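Local coordinates for dally-like protein (Drosophila melanogaster, PDB 3ODN), which probably serves as a cell-surface heparan sulfate proteoglycan of the glypican family, the piece here being its largely helical core domain, with a region important for Hedgehog signalling, at residues 79-82 against 83-87; 107-110 against 111-114; 226-230 against 231-235; 491-494 against 495-498. The protein carries 2 engineered substitutions. All coordinates share one frame; numbering follows the deposited sequence.

Contact 1: residues 79-82 against 83-87; sequences SKAT and KFKDI
S79, K80, A81 and T82 offer their carbonyl oxygens in turn to the amides of K83, F84, K85 and D86, one turn further along the same uninterrupted alpha-helix. The four bonds are even: T82 O to D86 N measures 2.9 Å, and K83 N to S79 O 3.1 Å. The F84 amide differs slightly, approaching K80 O from above the carbonyl plane, 36° out of it. Toward helix 400-414 K80 and K83 run side by side, both touching I404, with K80 CE 3.5 Å from K83 NZ and the two NZ atoms 4.3 Å apart. K83 is extended, whereas K80 bends at chi2 (-74°) and chi4; its salt bridge to D407 probably offsets the crowding of K83 and R411 around K80 NZ. All this lies midway along helix 48-106, the long helix of the glypican core, where successive residues face different neighbours. A81 is buried against L204 and T205 of helix 182-214, where a methyl allows a close approach; the buried F84 ring meets Y200 edge-to-face and its side chain touches T197 and L401. K85 passes close over the backbone, CG 3.3 Å from A81 O, before its bent chain brings NZ to T205 OG1. T82 is a beta-branched residue whose OG1 bonds back to G78 O, a neat way for a helix to satisfy a surface hydroxyl.

Contact 2: residues 107-110 against 111-114; sequences YGVI and YERN
Y111, I110 and V109 bury most surface in this short turn. Y111 sets its CB 3.7 Å from CB of Y107, and the same CB lies 3.5 Å from G108 O; with CG anti to the amide nitrogen (chi1 165°) the ring is carried away from the turn, G108 O remaining at its edge. That oxygen takes the first helical bond, nearly straight, from E112 N (3.1 Å, 172°), and a weak one from Y111 N. G108 itself sits at the N-cap with phi 60°, a value easiest for a residue without a side chain. V109, on the surface, brings CG1 to 4.3 Å from E112 CB, and its O receives R113 N. The I110 and R113 side chains cross at a slant, CG1 3.8 Å from NH2. I110 O is met in its carbonyl plane by ND2 of N114, 3.1 Å away, where a regular turn would use a backbone amide. Replacing N114 by alanine takes away the amide, which is likely to leave I110 O without this donor and K150 without this acceptor, OD1. Helix 109-113 thus follows directly on helix 48-106, with Y111 meeting F103 and I104 of that helix and F118 of helix 115-131, and Y107 touching S298 and I301 of helix 293-306.

Contact 3: residues 226-230 against 231-235; sequences ALTKM and QHCGA
T228 O lies at the edge of the H232 imidazole, near its plane, while one face of the ring is covered by CG of the adjoining Q231, 3.7 Å above it and offset toward the rim. The same oxygen takes the H232 amide at 2.9 Å (150°) and, more weakly, the C233 amide at 3.2 Å. Q231 N meanwhile bonds L227 O at 3.0 Å. The last turn of helix 222-231 therefore closes on T228 O, and the chain leaves toward helix 245-255 through a loop; disulfides C223-C255, C244-C442 and C248-C427 tie these elements together in what is the cysteine-rich part of the glypican fold. C233 turns back over the helix end: with SG anti to its own carbonyl carbon (chi1 -55°), the sulfur comes 3.6 Å from K229 CA. M230, flexible and apolar, bends at chi2 and chi3 so that SD lies 3.7 Å from Q231 N while the side chain settles against Y247 and V251 of helix 245-255. Weak bonds from T228 OG1 to T224 O and G225 O help to satisfy a buried hydroxyl, and T228, Q231 and H232 all pack on S58 of helix 48-106.

Contact 4: residues 491-494 against 495-498; sequences HLRN and AYNG
L492 O takes the amide of Y496 at 2.8 Å, the shortest sound bond of the turn, and R493 O takes N497 N at 2.9 Å. Y496 folds its ring back over this backbone: chi1 of 72° puts CG between the backbone N and the carbonyl carbon, and the ring face then covers R493 CA in a CH-pi contact, 3.8 Å to the centroid and 16° off the normal, with R493 O over the ring too. R493 runs alongside in the same direction, its CG 3.4 Å from the Y496 OH, the guanidinium turned nearly at right angles to the ring. A water in the ring plane joins the two ends, 2.8 Å from the Y496 OH and weakly bonded to R493 NE. Were Y496 a leucine, the water is likely to lose its hydroxyl partner and R493 CA the aromatic face that covers it. G498 closes helix 479-496 with a Schellman motif, its positive phi (71°) suited to glycine. L492 and A495 turn to the interior, touching T199 of helix 182-214, and L492 also meets V276. Apolar aliphatic carbon thus goes to the interior, while Y496 and R493 pair at the more exposed part of the turn, where the aliphatic part of R493 runs beside the ring and a water links NE to the hydroxyl.

Overall arrangement
Contacts 1 and 4 lie near the middle of the chain, about 11 and 10 Å from its centre and 20 Å apart between centres, and both turn side chains against helix 182-214. Contacts 2 and 3 are at opposite ends, 79 Å apart between centres. Contacts 1, 3 and 4 are partly buried; contact 2 is a surface contact. Helix 48-106 connects three of them: contact 1 is part of it, contact 2 follows its end and contact 3 packs on its early turns. Contact 1 is a mid-helix turn of even backbone bonds. Contact 2 has a glycine at the N-cap and a side-chain amide; contact 3, among disulfides, ends on a shared carbonyl oxygen, and contact 4 on a Schellman glycine.

Contact 1: residues 79-82 against 83-87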
loop_
_atom_site.group_PDB
_atom_site.type_symbol
_atom_site.label_atom_id
_atom_site.label_comp_id
_atom_site.label_asym_id
_atom_site.label_seq_id
_atom_site.Cartn_x
_atom_site.Cartn_y
_atom_site.Cartn_z
ATOM N N SER A 79 -9.794 7.438 -0.858
ATOM C CA SER A 79 -10.170 8.192 0.335
ATOM C C SER A 79 -9.461 7.658 1.573
ATOM O O SER A 79 -9.026 8.452 2.403
ATOM C CB SER A 79 -11.686 8.189 0.524
ATOM O OG SER A 79 -12.142 6.938 1.010
ATOM N N LYS A 80 -9.331 6.319 1.675
ATOM C CA LYS A 80 -8.652 5.592 2.757
ATOM C C LYS A 80 -7.125 5.753 2.691
ATOM O O LYS A 80 -6.464 5.700 3.730
ATOM C CB LYS A 80 -9.037 4.087 2.735
ATOM C CG LYS A 80 -10.440 3.783 3.270
ATOM C CD LYS A 80 -10.514 3.895 4.786
ATOM C CE LYS A 80 -11.885 4.269 5.281
ATOM N NZ LYS A 80 -12.776 3.086 5.399
ATOM N N ALA A 81 -6.562 5.930 1.481
ATOM C CA ALA A 81 -5.125 6.168 1.293
ATOM C C ALA A 81 -4.734 7.498 1.970
ATOM O O ALA A 81 -3.792 7.549 2.751
ATOM C CB ALA A 81 -4.805 6.224 -0.190
ATOM N N THR A 82 -5.539 8.536 1.720
ATOM C CA THR A 82 -5.455 9.902 2.223
ATOM C C THR A 82 -5.626 9.928 3.752
ATOM O O THR A 82 -4.880 10.632 4.431
ATOM C CB THR A 82 -6.524 10.741 1.495
ATOM O OG1 THR A 82 -6.355 10.558 0.091
ATOM C CG2 THR A 82 -6.446 12.218 1.831
ATOM N N LYS A 83 -6.618 9.174 4.279
ATOM C CA LYS A 83 -6.902 9.054 5.711
ATOM C C LYS A 83 -5.668 8.470 6.440
ATOM O O LYS A 83 -5.241 9.020 7.456
ATOM C CB LYS A 83 -8.135 8.163 5.912
ATOM C CG LYS A 83 -8.904 8.389 7.204
ATOM C CD LYS A 83 -10.236 7.639 7.116
ATOM C CE LYS A 83 -10.816 7.204 8.444
ATOM N NZ LYS A 83 -11.698 6.014 8.289
ATOM N N PHE A 84 -5.085 7.388 5.873
ATOM C CA PHE A 84 -3.908 6.681 6.363
ATOM C C PHE A 84 -2.723 7.609 6.395
ATOM O O PHE A 84 -2.035 7.665 7.411
ATOM C CB PHE A 84 -3.617 5.422 5.508
ATOM C CG PHE A 84 -2.289 4.741 5.772
ATOM C CD1 PHE A 84 -2.160 3.801 6.789
ATOM C CD2 PHE A 84 -1.184 5.008 4.974
ATOM C CE1 PHE A 84 -0.933 3.180 7.036
ATOM C CE2 PHE A 84 0.043 4.397 5.224
ATOM C CZ PHE A 84 0.160 3.474 6.240
ATOM N N LYS A 85 -2.494 8.354 5.296
ATOM C CA LYS A 85 -1.394 9.325 5.185
ATOM C C LYS A 85 -1.541 10.455 6.224
ATOM O O LYS A 85 -0.551 10.866 6.834
ATOM C CB LYS A 85 -1.283 9.852 3.752
ATOM C CG LYS A 85 -0.758 8.778 2.792
ATOM C CD LYS A 85 -0.196 9.351 1.490
ATOM C CE LYS A 85 -0.533 8.492 0.296
ATOM N NZ LYS A 85 -1.742 9.006 -0.406
ATOM N N ASP A 86 -2.803 10.869 6.486
ATOM C CA ASP A 86 -3.194 11.869 7.481
ATOM C C ASP A 86 -2.932 11.359 8.901
ATOM O O ASP A 86 -2.284 12.061 9.664
ATOM C CB ASP A 86 -4.669 12.323 7.252
ATOM C CG ASP A 86 -5.482 12.881 8.428
ATOM O OD1 ASP A 86 -4.900 13.611 9.272
ATOM O OD2 ASP A 86 -6.720 12.675 8.445
ATOM N N ILE A 87 -3.412 10.155 9.257
ATOM C CA ILE A 87 -3.206 9.582 10.598
ATOM C C ILE A 87 -1.717 9.398 10.932
ATOM O O ILE A 87 -1.319 9.557 12.095
ATOM C CB ILE A 87 -4.044 8.294 10.799
ATOM C CG1 ILE A 87 -5.556 8.616 10.799
ATOM C CG2 ILE A 87 -3.634 7.528 12.066
ATOM C CD1 ILE A 87 -6.408 7.533 10.265
#

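Contact 2: residues 107-110 against 111-114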
loop_
_atom_site.group_PDB
_atom_site.type_symbol
_atom_site.label_atom_id
_atom_site.label_comp_id
_atom_site.label_asym_id
_atom_site.label_seq_id
_atom_site.Cartn_x
_atom_site.Cartn_y
_atom_site.Cartn_z
ATOM N N TYR A 107 16.661 17.019 29.638
ATOM C CA TYR A 107 18.028 17.440 29.314
ATOM C C TYR A 107 18.337 18.918 29.431
ATOM O O TYR A 107 19.508 19.291 29.529
ATOM C CB TYR A 107 18.509 16.797 28.011
ATOM C CG TYR A 107 18.403 15.282 28.054
ATOM C CD1 TYR A 107 19.248 14.528 28.864
ATOM C CD2 TYR A 107 17.431 14.611 27.325
ATOM C CE1 TYR A 107 19.131 13.146 28.944
ATOM C CE2 TYR A 107 17.304 13.219 27.395
ATOM C CZ TYR A 107 18.166 12.492 28.202
ATOM O OH TYR A 107 18.093 11.127 28.290
ATOM N N GLY A 108 17.290 19.729 29.544
ATOM C CA GLY A 108 17.398 21.164 29.760
ATOM C C GLY A 108 18.129 21.910 28.673
ATOM O O GLY A 108 17.902 21.668 27.488
ATOM N N VAL A 109 19.030 22.801 29.077
ATOM C CA VAL A 109 19.802 23.627 28.154
ATOM C C VAL A 109 20.822 22.876 27.299
ATOM O O VAL A 109 21.233 23.412 26.274
ATOM C CB VAL A 109 20.380 24.929 28.780
ATOM C CG1 VAL A 109 20.392 26.049 27.735
ATOM C CG2 VAL A 109 19.588 25.357 30.012
ATOM N N ILE A 110 21.231 21.649 27.700
ATOM C CA ILE A 110 22.154 20.816 26.913
ATOM C C ILE A 110 21.397 20.434 25.639
ATOM O O ILE A 110 21.956 20.518 24.536
ATOM C CB ILE A 110 22.677 19.577 27.718
ATOM C CG1 ILE A 110 23.785 19.987 28.737
ATOM C CG2 ILE A 110 23.174 18.441 26.793
ATOM C CD1 ILE A 110 24.201 18.845 29.792
ATOM N N TYR A 111 20.093 20.094 25.798
ATOM C CA TYR A 111 19.205 19.788 24.691
ATOM C C TYR A 111 18.881 21.053 23.871
ATOM O O TYR A 111 19.064 21.013 22.661
ATOM C CB TYR A 111 17.925 19.046 25.158
ATOM C CG TYR A 111 16.843 19.039 24.105
ATOM C CD1 TYR A 111 16.904 18.165 23.023
ATOM C CD2 TYR A 111 15.813 19.976 24.130
ATOM C CE1 TYR A 111 15.942 18.194 22.015
ATOM C CE2 TYR A 111 14.850 20.021 23.124
ATOM C CZ TYR A 111 14.910 19.116 22.074
ATOM O OH TYR A 111 13.975 19.147 21.070
ATOM N N GLU A 112 18.389 22.143 24.507
ATOM C CA GLU A 112 18.028 23.416 23.856
ATOM C C GLU A 112 19.110 23.959 22.918
ATOM O O GLU A 112 18.801 24.321 21.785
ATOM C CB GLU A 112 17.643 24.488 24.886
ATOM C CG GLU A 112 16.260 24.301 25.497
ATOM C CD GLU A 112 15.678 25.477 26.266
ATOM O OE1 GLU A 112 14.590 25.305 26.865
ATOM O OE2 GLU A 112 16.294 26.568 26.273
ATOM N N ARG A 113 20.375 23.955 23.363
ATOM C CA ARG A 113 21.552 24.401 22.593
ATOM C C ARG A 113 21.720 23.603 21.294
ATOM O O ARG A 113 22.099 24.177 20.264
ATOM C CB ARG A 113 22.820 24.215 23.453
ATOM C CG ARG A 113 24.023 25.096 23.072
ATOM C CD ARG A 113 25.356 24.560 23.610
ATOM N NE ARG A 113 25.245 24.058 24.985
ATOM C CZ ARG A 113 25.875 22.982 25.450
ATOM N NH1 ARG A 113 26.699 22.297 24.666
ATOM N NH2 ARG A 113 25.699 22.594 26.707
ATOM N N ASN A 114 21.423 22.280 21.352
ATOM C CA ASN A 114 21.597 21.314 20.260
ATOM C C ASN A 114 20.323 20.728 19.718
ATOM O O ASN A 114 20.386 19.709 19.023
ATOM C CB ASN A 114 22.498 20.171 20.723
ATOM C CG ASN A 114 23.864 20.617 21.145
ATOM O OD1 ASN A 114 24.626 21.180 20.354
ATOM N ND2 ASN A 114 24.182 20.406 22.414
#

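Contact 3: residues 226-230 against 231-235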
loop_
_atom_site.group_PDB
_atom_site.type_symbol
_atom_site.label_atom_id
_atom_site.label_comp_id
_atom_site.label_asym_id
_atom_site.label_seq_id
_atom_site.Cartn_x
_atom_site.Cartn_y
_atom_site.Cartn_z
ATOM N N ALA A 226 -22.286 -10.562 -29.189
ATOM C CA ALA A 226 -22.621 -11.561 -28.179
ATOM C C ALA A 226 -23.535 -11.026 -27.050
ATOM O O ALA A 226 -24.384 -11.782 -26.553
ATOM C CB ALA A 226 -21.366 -12.197 -27.621
ATOM N N LEU A 227 -23.409 -9.712 -26.700
ATOM C CA LEU A 227 -24.213 -9.070 -25.646
ATOM C C LEU A 227 -25.720 -8.928 -25.979
ATOM O O LEU A 227 -26.564 -9.291 -25.153
ATOM C CB LEU A 227 -23.579 -7.742 -25.184
ATOM C CG LEU A 227 -24.008 -7.178 -23.836
ATOM C CD1 LEU A 227 -23.570 -8.063 -22.697
ATOM C CD2 LEU A 227 -23.427 -5.827 -23.626
ATOM N N THR A 228 -26.049 -8.440 -27.187
ATOM C CA THR A 228 -27.450 -8.287 -27.625
ATOM C C THR A 228 -28.114 -9.640 -27.832
ATOM O O THR A 228 -29.288 -9.799 -27.488
ATOM C CB THR A 228 -27.553 -7.484 -28.917
ATOM O OG1 THR A 228 -27.033 -8.271 -29.984
ATOM C CG2 THR A 228 -26.819 -6.178 -28.848
ATOM N N LYS A 229 -27.365 -10.606 -28.419
ATOM C CA LYS A 229 -27.837 -11.968 -28.704
ATOM C C LYS A 229 -28.177 -12.693 -27.390
ATOM O O LYS A 229 -29.055 -13.550 -27.371
ATOM C CB LYS A 229 -26.785 -12.741 -29.515
ATOM C CG LYS A 229 -27.303 -13.981 -30.208
ATOM C CD LYS A 229 -26.168 -14.907 -30.619
ATOM C CE LYS A 229 -26.231 -16.208 -29.855
ATOM N NZ LYS A 229 -25.212 -17.182 -30.323
ATOM N N MET A 230 -27.510 -12.307 -26.294
ATOM C CA MET A 230 -27.743 -12.869 -24.968
ATOM C C MET A 230 -28.924 -12.194 -24.253
ATOM O O MET A 230 -29.768 -12.879 -23.674
ATOM C CB MET A 230 -26.444 -12.818 -24.138
ATOM C CG MET A 230 -26.546 -13.381 -22.705
ATOM S SD MET A 230 -27.076 -12.200 -21.422
ATOM C CE MET A 230 -25.744 -10.912 -21.580
ATOM N N GLN A 231 -28.963 -10.859 -24.276
ATOM C CA GLN A 231 -29.956 -10.074 -23.555
ATOM C C GLN A 231 -31.309 -9.908 -24.221
ATOM O O GLN A 231 -32.329 -10.131 -23.570
ATOM C CB GLN A 231 -29.357 -8.711 -23.155
ATOM C CG GLN A 231 -30.215 -7.899 -22.188
ATOM C CD GLN A 231 -29.411 -6.827 -21.501
ATOM O OE1 GLN A 231 -29.031 -6.956 -20.339
ATOM N NE2 GLN A 231 -29.151 -5.731 -22.186
ATOM N N HIS A 232 -31.318 -9.477 -25.497
ATOM C CA HIS A 232 -32.522 -9.115 -26.241
ATOM C C HIS A 232 -33.031 -10.069 -27.332
ATOM O O HIS A 232 -34.150 -9.863 -27.810
ATOM C CB HIS A 232 -32.321 -7.727 -26.863
ATOM C CG HIS A 232 -31.889 -6.670 -25.900
ATOM N ND1 HIS A 232 -32.803 -5.989 -25.118
ATOM C CD2 HIS A 232 -30.652 -6.179 -25.658
ATOM C CE1 HIS A 232 -32.094 -5.125 -24.411
ATOM N NE2 HIS A 232 -30.793 -5.209 -24.694
ATOM N N CYS A 233 -32.224 -11.069 -27.755
ATOM C CA CYS A 233 -32.610 -11.965 -28.860
ATOM C C CYS A 233 -33.416 -13.246 -28.557
ATOM O O CYS A 233 -33.759 -13.988 -29.484
ATOM C CB CYS A 233 -31.454 -12.210 -29.827
ATOM S SG CYS A 233 -30.735 -10.692 -30.515
ATOM N N GLY A 234 -33.756 -13.467 -27.290
ATOM C CA GLY A 234 -34.616 -14.578 -26.879
ATOM C C GLY A 234 -36.024 -14.248 -27.333
ATOM O O GLY A 234 -36.708 -15.074 -27.941
ATOM N N ALA A 235 -36.392 -12.968 -27.133
ATOM C CA ALA A 235 -37.629 -12.313 -27.519
ATOM C C ALA A 235 -37.779 -12.306 -29.050
ATOM O O ALA A 235 -38.911 -12.379 -29.551
ATOM C CB ALA A 235 -37.631 -10.893 -26.978
#

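Contact 4: residues 491-494 against 495-498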
loop_
_atom_site.group_PDB
_atom_site.type_symbol
_atom_site.label_atom_id
_atom_site.label_comp_id
_atom_site.label_asym_id
_atom_site.label_seq_id
_atom_site.Cartn_x
_atom_site.Cartn_y
_atom_site.Cartn_z
ATOM N N HIS A 491 7.264 -3.092 -5.353
ATOM C CA HIS A 491 7.503 -2.173 -4.234
ATOM C C HIS A 491 6.938 -2.707 -2.904
ATOM O O HIS A 491 7.586 -2.551 -1.875
ATOM C CB HIS A 491 6.927 -0.793 -4.563
ATOM C CG HIS A 491 7.612 -0.120 -5.713
ATOM N ND1 HIS A 491 8.987 -0.213 -5.891
ATOM C CD2 HIS A 491 7.100 0.681 -6.673
ATOM C CE1 HIS A 491 9.261 0.525 -6.952
ATOM N NE2 HIS A 491 8.160 1.076 -7.461
ATOM N N LEU A 492 5.741 -3.355 -2.936
ATOM C CA LEU A 492 5.131 -3.979 -1.769
ATOM C C LEU A 492 5.962 -5.170 -1.312
ATOM O O LEU A 492 6.206 -5.307 -0.110
ATOM C CB LEU A 492 3.668 -4.360 -2.027
ATOM C CG LEU A 492 2.685 -3.173 -2.110
ATOM C CD1 LEU A 492 1.350 -3.594 -2.737
ATOM C CD2 LEU A 492 2.546 -2.409 -0.734
ATOM N N ARG A 493 6.460 -5.992 -2.279
ATOM C CA ARG A 493 7.364 -7.122 -1.990
ATOM C C ARG A 493 8.643 -6.653 -1.292
ATOM O O ARG A 493 9.013 -7.228 -0.268
ATOM C CB ARG A 493 7.702 -7.919 -3.246
ATOM C CG ARG A 493 6.593 -8.862 -3.662
ATOM C CD ARG A 493 7.085 -9.974 -4.570
ATOM N NE ARG A 493 5.960 -10.629 -5.237
ATOM C CZ ARG A 493 5.615 -10.420 -6.502
ATOM N NH1 ARG A 493 6.324 -9.595 -7.265
ATOM N NH2 ARG A 493 4.560 -11.038 -7.018
ATOM N N ASN A 494 9.291 -5.580 -1.811
ATOM C CA ASN A 494 10.500 -5.005 -1.204
ATOM C C ASN A 494 10.258 -4.467 0.196
ATOM O O ASN A 494 11.114 -4.630 1.072
ATOM C CB ASN A 494 11.132 -3.952 -2.111
ATOM C CG ASN A 494 11.678 -4.515 -3.410
ATOM O OD1 ASN A 494 11.986 -5.711 -3.536
ATOM N ND2 ASN A 494 11.798 -3.661 -4.413
ATOM N N ALA A 495 9.078 -3.863 0.418
ATOM C CA ALA A 495 8.632 -3.358 1.708
ATOM C C ALA A 495 8.387 -4.508 2.651
ATOM O O ALA A 495 8.743 -4.403 3.807
ATOM C CB ALA A 495 7.350 -2.523 1.558
ATOM N N TYR A 496 7.788 -5.614 2.189
ATOM C CA TYR A 496 7.573 -6.708 3.131
ATOM C C TYR A 496 8.814 -7.511 3.425
ATOM O O TYR A 496 8.902 -8.134 4.483
ATOM C CB TYR A 496 6.269 -7.510 2.938
ATOM C CG TYR A 496 6.176 -8.435 1.739
ATOM C CD1 TYR A 496 7.003 -9.557 1.631
ATOM C CD2 TYR A 496 5.121 -8.325 0.833
ATOM C CE1 TYR A 496 6.873 -10.456 0.564
ATOM C CE2 TYR A 496 4.977 -9.216 -0.230
ATOM C CZ TYR A 496 5.859 -10.275 -0.366
ATOM O OH TYR A 496 5.671 -11.178 -1.387
ATOM N N ASN A 497 9.818 -7.410 2.551
ATOM C CA ASN A 497 11.093 -8.094 2.767
ATOM C C ASN A 497 12.099 -7.226 3.525
ATOM O O ASN A 497 13.207 -7.685 3.797
ATOM C CB ASN A 497 11.664 -8.569 1.443
ATOM C CG ASN A 497 10.855 -9.663 0.795
ATOM O OD1 ASN A 497 10.545 -10.701 1.403
ATOM N ND2 ASN A 497 10.554 -9.492 -0.484
ATOM N N GLY A 498 11.707 -6.000 3.880
ATOM C CA GLY A 498 12.582 -5.041 4.563
ATOM C C GLY A 498 13.672 -4.486 3.664
ATOM O O GLY A 498 14.715 -4.055 4.162
HETATM O O HOH W 1 3.779 -10.735 -3.344
#